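Local structure of N6 adenine specific DNA methylase (Encephalitozoon cuniculi, 3Q87) at residues B[31-39]-B[55-63]; B[100-108]-B[121-129]. The protein is the catalytic subunit of the Mtq2-Trm112 complex, which uses S-adenosylmethionine to methylate the translation termination factor eRF1. All coordinates share one frame; numbering follows the deposited sequence.

From the N terminus, the chain passes helix 8-20 and strand 26-30 before residues 31-39 begin interaction 1. It then runs through strand 46-51 and reaches 55-63, the end of helix 54-58 and the loop after it, closing the first loop with 15 residues between the segments. Strands 65-67 and 81-84 follow, and only then does interaction 2 open at 100-108; it closes at 121-129. The contacts are thus in series, neither nested nor crossed. The centres of interactions 1 and 2 lie about 23 Å apart. Interaction 1 ties the loop and helix after strand 26-30 to those after strand 46-51; interaction 2 joins helix 105-113 and the turn before it to strand 118-124 and the 3-10 segment 125-127.

Interaction 1 of 2, residues B[31-39]-B[55-63]; sequences GTSTGVITE and RALESHRGG. With SAM (S-adenosylmethionine), chain D.
Thr-34 and His-60 bring the backbones closest, their CA atoms 4.1 Å apart, where the type II' turn Thr-32 to Gly-35 meets the chain leaving helix 54-58. This turn belongs to the glycine-rich loop after strand 26-30 of the Rossmann-like methyltransferase fold. Thr-34 O is gripped twice by one residue: Arg-61 N binds it at 2.8 Å and nearly straight (171° at the hydrogen), while Arg-61 NH1 approaches from the opposite face of the carbonyl plane at 3.2 Å. NH1 sits above that plane, not on a lone pair, although the oxygen lies in the guanidinium plane. An extended chain from CG to NE lets Arg-61 lie alongside Val-36, whose CB covers one guanidinium face; Glu-39 OE2 adds a long salt bridge to NE.

The His-60 ring has Thr-34 O over one face, 3.7 Å above its centre. With CG anti to the backbone N (chi1 -171°), the ring reaches the turn, and ND1 makes a weak bond to Ser-33 O. Thr-32 OG1 lies near the ring edge, but it is hydrogen-bonded to Asp-29 OD2, which Thr-38 OG1 also meets. Thr-32 CG2 meets Leu-57 CD2, and Leu-57 also packs on Ile-115 of the partner chain ECU08_1170.

The loop's other side holds the cofactor. Ser-33 CB touches SAM O3', and Ser-33 N is hydrogen-bonded to the SAM-binding Asp-51. At the start of the loop, the SAM amino nitrogen N donates to Gly-31 O over 2.7 Å.

Interaction 2 of 2, residues B[100-108]-B[121-129]; sequences GYLGREVID and LLVIEANRP
Arg-104 and Asn-127 cross at a slant, with guanidinium and amide planes 88° apart. Their hydrogen bond, however, uses the main-chain carbonyl: Arg-104 NH1 donates to Asn-127 O at 2.8 Å, with 166° at the hydrogen. The donor lies nearly along the C=O axis and the oxygen is close to the guanidinium plane. CG and CD of Arg-104 also brush this oxygen, and the bends at chi2 and chi3 bring the guanidinium back to it. Its orientation is fixed from a second edge by Asp-108, whose OD1 accepts from NE at 2.7 Å on the syn side in a salt bridge. Glu-131 gives NH1 a further salt bridge, so two acidic residues and a backbone carbonyl hold the buried guanidinium.

Leu-102 approaches Arg-128 obliquely, placing CD1 over one face of its guanidinium, 3.9 Å above the plane and toward the rim. The same methyl meets Ala-126 O. Leu-102 O, meanwhile, receives a CA-H...O contact from Asn-127, 3.4 Å between CA and O with 163° at the hydrogen, a backbone contact between the turn before helix 105-113 and the 3-10 segment 125-127.

Deeper in, Ile-107 stands roughly at right angles to the Asn-127 side chain. Its CD1 meets Val-123 CG2 at 4.2 Å, while its CG2 meets Leu-121 CD2 at 4.3 Å, so two branches of one residue contact alternate residues of strand 118-124. This packing of helix 105-113 against the following strand is characteristic of the beta-alpha-beta unit formed with strand 81-84 in the Rossmann-like methyltransferase fold.

Interaction 1 of 2, residues B[31-39]-B[55-63]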
loop_
_atom_site.group_PDB
_atom_site.type_symbol
_atom_site.label_atom_id
_atom_site.label_comp_id
_atom_site.label_asym_id
_atom_site.label_seq_id
_atom_site.Cartn_x
_atom_site.Cartn_y
_atom_site.Cartn_z
ATOM N N GLY B 31 2.583 6.711 -3.155
ATOM C CA GLY B 31 3.625 7.627 -3.599
ATOM C C GLY B 31 4.662 7.786 -2.487
ATOM O O GLY B 31 5.033 8.890 -2.092
ATOM N N THR B 32 5.142 6.654 -1.989
ATOM C CA THR B 32 6.016 6.631 -0.835
ATOM C C THR B 32 7.363 7.247 -1.138
ATOM O O THR B 32 8.046 7.706 -0.228
ATOM C CB THR B 32 6.246 5.183 -0.330
ATOM O OG1 THR B 32 7.099 5.204 0.812
ATOM C CG2 THR B 32 6.872 4.327 -1.411
ATOM N N SER B 33 7.742 7.249 -2.414
ATOM C CA SER B 33 9.094 7.659 -2.810
ATOM C C SER B 33 10.154 6.855 -2.032
ATOM O O SER B 33 10.158 5.623 -2.110
ATOM C CB SER B 33 9.287 9.161 -2.657
ATOM O OG SER B 33 10.501 9.577 -3.274
ATOM N N THR B 34 11.037 7.516 -1.281
ATOM C CA THR B 34 12.020 6.774 -0.466
ATOM C C THR B 34 11.595 6.507 0.996
ATOM O O THR B 34 12.395 6.023 1.813
ATOM C CB THR B 34 13.452 7.422 -0.495
ATOM O OG1 THR B 34 13.375 8.791 -0.088
ATOM C CG2 THR B 34 14.064 7.345 -1.893
ATOM N N GLY B 35 10.345 6.827 1.323
ATOM C CA GLY B 35 9.724 6.306 2.534
ATOM C C GLY B 35 9.844 7.125 3.803
ATOM O O GLY B 35 9.697 6.588 4.899
ATOM N N VAL B 36 10.094 8.425 3.671
ATOM C CA VAL B 36 10.153 9.288 4.849
ATOM C C VAL B 36 8.851 9.220 5.659
ATOM O O VAL B 36 8.876 9.155 6.880
ATOM C CB VAL B 36 10.544 10.759 4.484
ATOM C CG1 VAL B 36 9.371 11.506 3.810
ATOM C CG2 VAL B 36 11.058 11.495 5.696
ATOM N N ILE B 37 7.707 9.204 4.986
ATOM C CA ILE B 37 6.442 9.111 5.713
ATOM C C ILE B 37 6.180 7.693 6.264
ATOM O O ILE B 37 5.694 7.526 7.398
ATOM C CB ILE B 37 5.269 9.607 4.852
ATOM C CG1 ILE B 37 5.483 11.076 4.477
ATOM C CG2 ILE B 37 3.961 9.453 5.603
ATOM C CD1 ILE B 37 4.374 11.641 3.573
ATOM N N THR B 38 6.535 6.680 5.477
ATOM C CA THR B 38 6.484 5.290 5.929
ATOM C C THR B 38 7.260 5.101 7.237
ATOM O O THR B 38 6.792 4.443 8.167
ATOM C CB THR B 38 7.050 4.309 4.857
ATOM O OG1 THR B 38 6.131 4.203 3.767
ATOM C CG2 THR B 38 7.277 2.905 5.459
ATOM N N GLU B 39 8.447 5.686 7.295
ATOM C CA GLU B 39 9.287 5.611 8.488
ATOM C C GLU B 39 8.554 6.079 9.755
ATOM O O GLU B 39 8.679 5.473 10.822
ATOM C CB GLU B 39 10.559 6.437 8.285
ATOM C CG GLU B 39 11.698 6.069 9.243
ATOM C CD GLU B 39 12.990 6.808 8.915
ATOM O OE1 GLU B 39 14.050 6.156 8.843
ATOM O OE2 GLU B 39 12.945 8.044 8.722
ATOM N N ARG B 55 13.120 3.489 -9.087
ATOM C CA ARG B 55 14.358 4.014 -8.538
ATOM C C ARG B 55 14.206 4.412 -7.069
ATOM O O ARG B 55 15.087 4.134 -6.267
ATOM C CB ARG B 55 14.854 5.191 -9.374
ATOM C CG ARG B 55 15.917 4.808 -10.381
ATOM C CD ARG B 55 16.122 5.898 -11.415
ATOM N NE ARG B 55 15.257 5.683 -12.564
ATOM C CZ ARG B 55 15.661 5.131 -13.701
ATOM N NH1 ARG B 55 16.927 4.763 -13.838
ATOM N NH2 ARG B 55 14.802 4.957 -14.698
ATOM N N ALA B 56 13.090 5.051 -6.717
ATOM C CA ALA B 56 12.856 5.446 -5.325
ATOM C C ALA B 56 12.670 4.218 -4.455
ATOM O O ALA B 56 13.198 4.147 -3.345
ATOM C CB ALA B 56 11.646 6.348 -5.214
ATOM N N LEU B 57 11.919 3.247 -4.965
ATOM C CA LEU B 57 11.684 2.022 -4.218
ATOM C C LEU B 57 12.995 1.288 -3.959
ATOM O O LEU B 57 13.164 0.680 -2.912
ATOM C CB LEU B 57 10.703 1.096 -4.951
ATOM C CG LEU B 57 9.238 1.540 -5.050
ATOM C CD1 LEU B 57 8.402 0.421 -5.685
ATOM C CD2 LEU B 57 8.660 1.943 -3.693
ATOM N N GLU B 58 13.902 1.337 -4.928
ATOM C CA GLU B 58 15.201 0.673 -4.820
ATOM C C GLU B 58 16.136 1.338 -3.800
ATOM O O GLU B 58 17.092 0.721 -3.343
ATOM C CB GLU B 58 15.889 0.623 -6.186
ATOM C CG GLU B 58 15.330 -0.457 -7.114
ATOM C CD GLU B 58 15.846 -0.320 -8.543
ATOM O OE1 GLU B 58 16.516 0.697 -8.848
ATOM O OE2 GLU B 58 15.576 -1.222 -9.365
ATOM N N SER B 59 15.860 2.592 -3.448
ATOM C CA SER B 59 16.638 3.279 -2.422
ATOM C C SER B 59 15.770 3.640 -1.216
ATOM O O SER B 59 15.989 4.653 -0.543
ATOM C CB SER B 59 17.300 4.527 -3.014
ATOM O OG SER B 59 18.197 4.158 -4.049
ATOM N N HIS B 60 14.784 2.798 -0.939
ATOM C CA HIS B 60 13.777 3.095 0.081
ATOM C C HIS B 60 14.337 2.884 1.495
ATOM O O HIS B 60 15.146 1.974 1.716
ATOM C CB HIS B 60 12.544 2.215 -0.168
ATOM C CG HIS B 60 11.354 2.565 0.669
ATOM N ND1 HIS B 60 10.246 3.212 0.162
ATOM C CD2 HIS B 60 11.089 2.333 1.976
ATOM C CE1 HIS B 60 9.356 3.374 1.122
ATOM N NE2 HIS B 60 9.838 2.835 2.229
ATOM N N ARG B 61 13.918 3.730 2.441
ATOM C CA ARG B 61 14.321 3.593 3.843
ATOM C C ARG B 61 14.010 2.198 4.366
ATOM O O ARG B 61 14.706 1.661 5.230
ATOM C CB ARG B 61 13.602 4.623 4.709
ATOM C CG ARG B 61 14.199 6.001 4.608
ATOM C CD ARG B 61 13.268 7.018 5.199
ATOM N NE ARG B 61 13.880 8.337 5.234
ATOM C CZ ARG B 61 14.166 9.059 4.159
ATOM N NH1 ARG B 61 13.897 8.585 2.953
ATOM N NH2 ARG B 61 14.708 10.267 4.295
ATOM N N GLY B 62 12.947 1.615 3.836
ATOM C CA GLY B 62 12.629 0.237 4.129
ATOM C C GLY B 62 11.167 0.076 4.443
ATOM O O GLY B 62 10.564 0.943 5.081
ATOM N N GLY B 63 10.586 -1.031 3.998
ATOM C CA GLY B 63 9.182 -1.245 4.256
ATOM C C GLY B 63 8.633 -2.354 3.398
ATOM O O GLY B 63 9.378 -3.199 2.910
HETATM N N SAM D . 5.728 10.656 -0.168
HETATM C CA SAM D . 6.853 11.449 -0.681
HETATM C C SAM D . 6.975 12.738 0.145
HETATM O O SAM D . 8.031 13.368 0.216
HETATM O OXT SAM D . 6.013 13.184 0.767
HETATM C CB SAM D . 6.814 11.716 -2.211
HETATM C CG SAM D . 5.759 12.655 -2.847
HETATM S SD SAM D . 5.955 13.097 -4.629
HETATM C CE SAM D . 5.257 14.761 -4.706
HETATM C "C5'" SAM D . 4.646 12.151 -5.448
HETATM C "C4'" SAM D . 5.059 10.690 -5.516
HETATM O "O4'" SAM D . 4.064 9.947 -6.201
HETATM C "C3'" SAM D . 6.369 10.479 -6.260
HETATM O "O3'" SAM D . 7.186 9.629 -5.485
HETATM C "C2'" SAM D . 5.971 9.780 -7.545
HETATM O "O2'" SAM D . 6.925 8.856 -8.016
HETATM C "C1'" SAM D . 4.705 9.077 -7.113
HETATM N N9 SAM D . 3.763 8.851 -8.199
HETATM C C8 SAM D . 3.550 9.593 -9.338
HETATM N N7 SAM D . 2.560 8.994 -10.036
HETATM C C5 SAM D . 2.146 7.893 -9.340
HETATM C C6 SAM D . 1.178 6.931 -9.563
HETATM N N6 SAM D . 0.429 6.992 -10.660
HETATM N N1 SAM D . 0.990 5.912 -8.645
HETATM C C2 SAM D . 1.755 5.836 -7.493
HETATM N N3 SAM D . 2.718 6.802 -7.274
HETATM C C4 SAM D . 2.903 7.797 -8.181
#

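Interaction 2 of 2, residues B[100-108]-B[121-129]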
loop_
_atom_site.group_PDB
_atom_site.type_symbol
_atom_site.label_atom_id
_atom_site.label_comp_id
_atom_site.label_asym_id
_atom_site.label_seq_id
_atom_site.Cartn_x
_atom_site.Cartn_y
_atom_site.Cartn_z
ATOM N N GLY B 100 -0.216 17.517 -14.750
ATOM C CA GLY B 100 -0.843 18.032 -15.953
ATOM C C GLY B 100 -1.756 19.222 -15.718
ATOM O O GLY B 100 -1.432 20.161 -14.987
ATOM N N TYR B 101 -2.921 19.174 -16.340
ATOM C CA TYR B 101 -3.849 20.294 -16.289
ATOM C C TYR B 101 -4.276 20.607 -14.854
ATOM O O TYR B 101 -4.844 19.760 -14.159
ATOM C CB TYR B 101 -5.046 20.008 -17.202
ATOM C CG TYR B 101 -6.158 21.018 -17.126
ATOM C CD1 TYR B 101 -7.429 20.638 -16.711
ATOM C CD2 TYR B 101 -5.945 22.351 -17.474
ATOM C CE1 TYR B 101 -8.460 21.557 -16.643
ATOM C CE2 TYR B 101 -6.969 23.272 -17.410
ATOM C CZ TYR B 101 -8.225 22.869 -16.991
ATOM O OH TYR B 101 -9.252 23.775 -16.910
ATOM N N LEU B 102 -3.979 21.826 -14.413
ATOM C CA LEU B 102 -4.286 22.255 -13.053
ATOM C C LEU B 102 -3.452 21.520 -11.994
ATOM O O LEU B 102 -3.677 21.691 -10.795
ATOM C CB LEU B 102 -5.780 22.074 -12.750
ATOM C CG LEU B 102 -6.759 23.262 -12.752
ATOM C CD1 LEU B 102 -6.087 24.560 -12.323
ATOM C CD2 LEU B 102 -7.432 23.432 -14.087
ATOM N N GLY B 103 -2.493 20.711 -12.441
ATOM C CA GLY B 103 -1.748 19.826 -11.554
ATOM C C GLY B 103 -2.638 18.765 -10.925
ATOM O O GLY B 103 -2.271 18.148 -9.909
ATOM N N ARG B 104 -3.794 18.532 -11.546
ATOM C CA ARG B 104 -4.890 17.772 -10.934
ATOM C C ARG B 104 -5.165 16.392 -11.528
ATOM O O ARG B 104 -6.000 15.638 -11.016
ATOM C CB ARG B 104 -6.180 18.588 -11.004
ATOM C CG ARG B 104 -6.313 19.613 -9.906
ATOM C CD ARG B 104 -7.121 19.043 -8.772
ATOM N NE ARG B 104 -8.407 18.580 -9.281
ATOM C CZ ARG B 104 -9.449 19.375 -9.512
ATOM N NH1 ARG B 104 -9.366 20.677 -9.266
ATOM N NH2 ARG B 104 -10.575 18.867 -9.985
ATOM N N GLU B 105 -4.468 16.047 -12.596
ATOM C CA GLU B 105 -4.776 14.808 -13.298
ATOM C C GLU B 105 -4.605 13.537 -12.457
ATOM O O GLU B 105 -5.430 12.628 -12.545
ATOM C CB GLU B 105 -4.007 14.727 -14.621
ATOM C CG GLU B 105 -4.420 15.851 -15.584
ATOM C CD GLU B 105 -3.909 15.661 -17.004
ATOM O OE1 GLU B 105 -3.679 14.502 -17.413
ATOM O OE2 GLU B 105 -3.746 16.675 -17.721
ATOM N N VAL B 106 -3.548 13.463 -11.651
ATOM C CA VAL B 106 -3.359 12.270 -10.821
ATOM C C VAL B 106 -4.284 12.341 -9.611
ATOM O O VAL B 106 -4.914 11.350 -9.234
ATOM C CB VAL B 106 -1.881 12.065 -10.387
ATOM C CG1 VAL B 106 -1.724 10.736 -9.633
ATOM C CG2 VAL B 106 -0.970 12.066 -11.594
ATOM N N ILE B 107 -4.376 13.524 -9.012
ATOM C CA ILE B 107 -5.281 13.735 -7.894
ATOM C C ILE B 107 -6.697 13.279 -8.244
ATOM O O ILE B 107 -7.339 12.560 -7.473
ATOM C CB ILE B 107 -5.315 15.223 -7.486
ATOM C CG1 ILE B 107 -4.013 15.602 -6.789
ATOM C CG2 ILE B 107 -6.539 15.520 -6.591
ATOM C CD1 ILE B 107 -3.696 17.099 -6.847
ATOM N N ASP B 108 -7.167 13.700 -9.414
ATOM C CA ASP B 108 -8.521 13.407 -9.869
ATOM C C ASP B 108 -8.690 11.916 -10.120
ATOM O O ASP B 108 -9.736 11.347 -9.817
ATOM C CB ASP B 108 -8.848 14.195 -11.149
ATOM C CG ASP B 108 -9.118 15.668 -10.880
ATOM O OD1 ASP B 108 -9.210 16.047 -9.691
ATOM O OD2 ASP B 108 -9.254 16.446 -11.859
ATOM N N LEU B 121 -4.811 13.641 2.180
ATOM C CA LEU B 121 -4.333 14.036 0.857
ATOM C C LEU B 121 -3.720 15.432 0.905
ATOM O O LEU B 121 -4.281 16.327 1.514
ATOM C CB LEU B 121 -5.482 14.010 -0.149
ATOM C CG LEU B 121 -5.188 14.487 -1.572
ATOM C CD1 LEU B 121 -4.227 13.524 -2.287
ATOM C CD2 LEU B 121 -6.500 14.604 -2.354
ATOM N N LEU B 122 -2.566 15.611 0.269
ATOM C CA LEU B 122 -1.947 16.923 0.197
ATOM C C LEU B 122 -2.217 17.543 -1.162
ATOM O O LEU B 122 -2.128 16.881 -2.188
ATOM C CB LEU B 122 -0.434 16.853 0.453
ATOM C CG LEU B 122 0.305 18.208 0.424
ATOM C CD1 LEU B 122 1.568 18.136 1.250
ATOM C CD2 LEU B 122 0.637 18.677 -0.998
ATOM N N VAL B 123 -2.545 18.831 -1.154
ATOM C CA VAL B 123 -2.839 19.550 -2.368
ATOM C C VAL B 123 -2.229 20.948 -2.226
ATOM O O VAL B 123 -1.921 21.364 -1.127
ATOM C CB VAL B 123 -4.361 19.631 -2.578
ATOM C CG1 VAL B 123 -4.693 20.712 -3.547
ATOM C CG2 VAL B 123 -4.917 18.280 -3.046
ATOM N N ILE B 124 -2.019 21.650 -3.333
ATOM C CA ILE B 124 -1.584 23.040 -3.260
ATOM C C ILE B 124 -2.659 23.976 -3.820
ATOM O O ILE B 124 -3.594 23.532 -4.468
ATOM C CB ILE B 124 -0.239 23.269 -3.981
ATOM C CG1 ILE B 124 -0.364 22.939 -5.467
ATOM C CG2 ILE B 124 0.867 22.447 -3.317
ATOM C CD1 ILE B 124 0.847 23.368 -6.281
ATOM N N GLU B 125 -2.522 25.272 -3.557
ATOM C CA GLU B 125 -3.542 26.239 -3.946
ATOM C C GLU B 125 -3.870 26.143 -5.434
ATOM O O GLU B 125 -5.033 26.256 -5.836
ATOM C CB GLU B 125 -3.087 27.656 -3.588
ATOM C CG GLU B 125 -4.198 28.690 -3.557
ATOM C CD GLU B 125 -3.754 29.970 -2.865
ATOM O OE1 GLU B 125 -3.788 30.022 -1.613
ATOM O OE2 GLU B 125 -3.364 30.923 -3.571
ATOM N N ALA B 126 -2.849 25.916 -6.250
ATOM C CA ALA B 126 -3.051 25.862 -7.695
ATOM C C ALA B 126 -3.952 24.704 -8.149
ATOM O O ALA B 126 -4.553 24.763 -9.228
ATOM C CB ALA B 126 -1.720 25.832 -8.418
ATOM N N ASN B 127 -4.058 23.660 -7.332
ATOM C CA ASN B 127 -4.905 22.523 -7.682
ATOM C C ASN B 127 -6.396 22.815 -7.538
ATOM O O ASN B 127 -7.230 22.018 -7.965
ATOM C CB ASN B 127 -4.546 21.297 -6.837
ATOM C CG ASN B 127 -3.098 20.892 -6.991
ATOM O OD1 ASN B 127 -2.518 21.035 -8.061
ATOM N ND2 ASN B 127 -2.510 20.380 -5.926
ATOM N N ARG B 128 -6.716 23.954 -6.926
ATOM C CA ARG B 128 -8.091 24.343 -6.610
ATOM C C ARG B 128 -8.683 23.415 -5.565
ATOM O O ARG B 128 -9.517 22.571 -5.878
ATOM C CB ARG B 128 -8.957 24.400 -7.868
ATOM C CG ARG B 128 -8.611 25.577 -8.775
ATOM C CD ARG B 128 -9.377 25.525 -10.103
ATOM N NE ARG B 128 -9.156 26.715 -10.926
ATOM C CZ ARG B 128 -9.551 26.834 -12.193
ATOM N NH1 ARG B 128 -10.188 25.831 -12.793
ATOM N NH2 ARG B 128 -9.308 27.957 -12.864
ATOM N N PRO B 129 -8.241 23.576 -4.307
ATOM C CA PRO B 129 -8.534 22.675 -3.190
ATOM C C PRO B 129 -10.023 22.454 -3.016
ATOM O O PRO B 129 -10.451 21.365 -2.616
ATOM C CB PRO B 129 -7.972 23.423 -1.977
ATOM C CG PRO B 129 -6.940 24.319 -2.529
ATOM C CD PRO B 129 -7.419 24.721 -3.889
#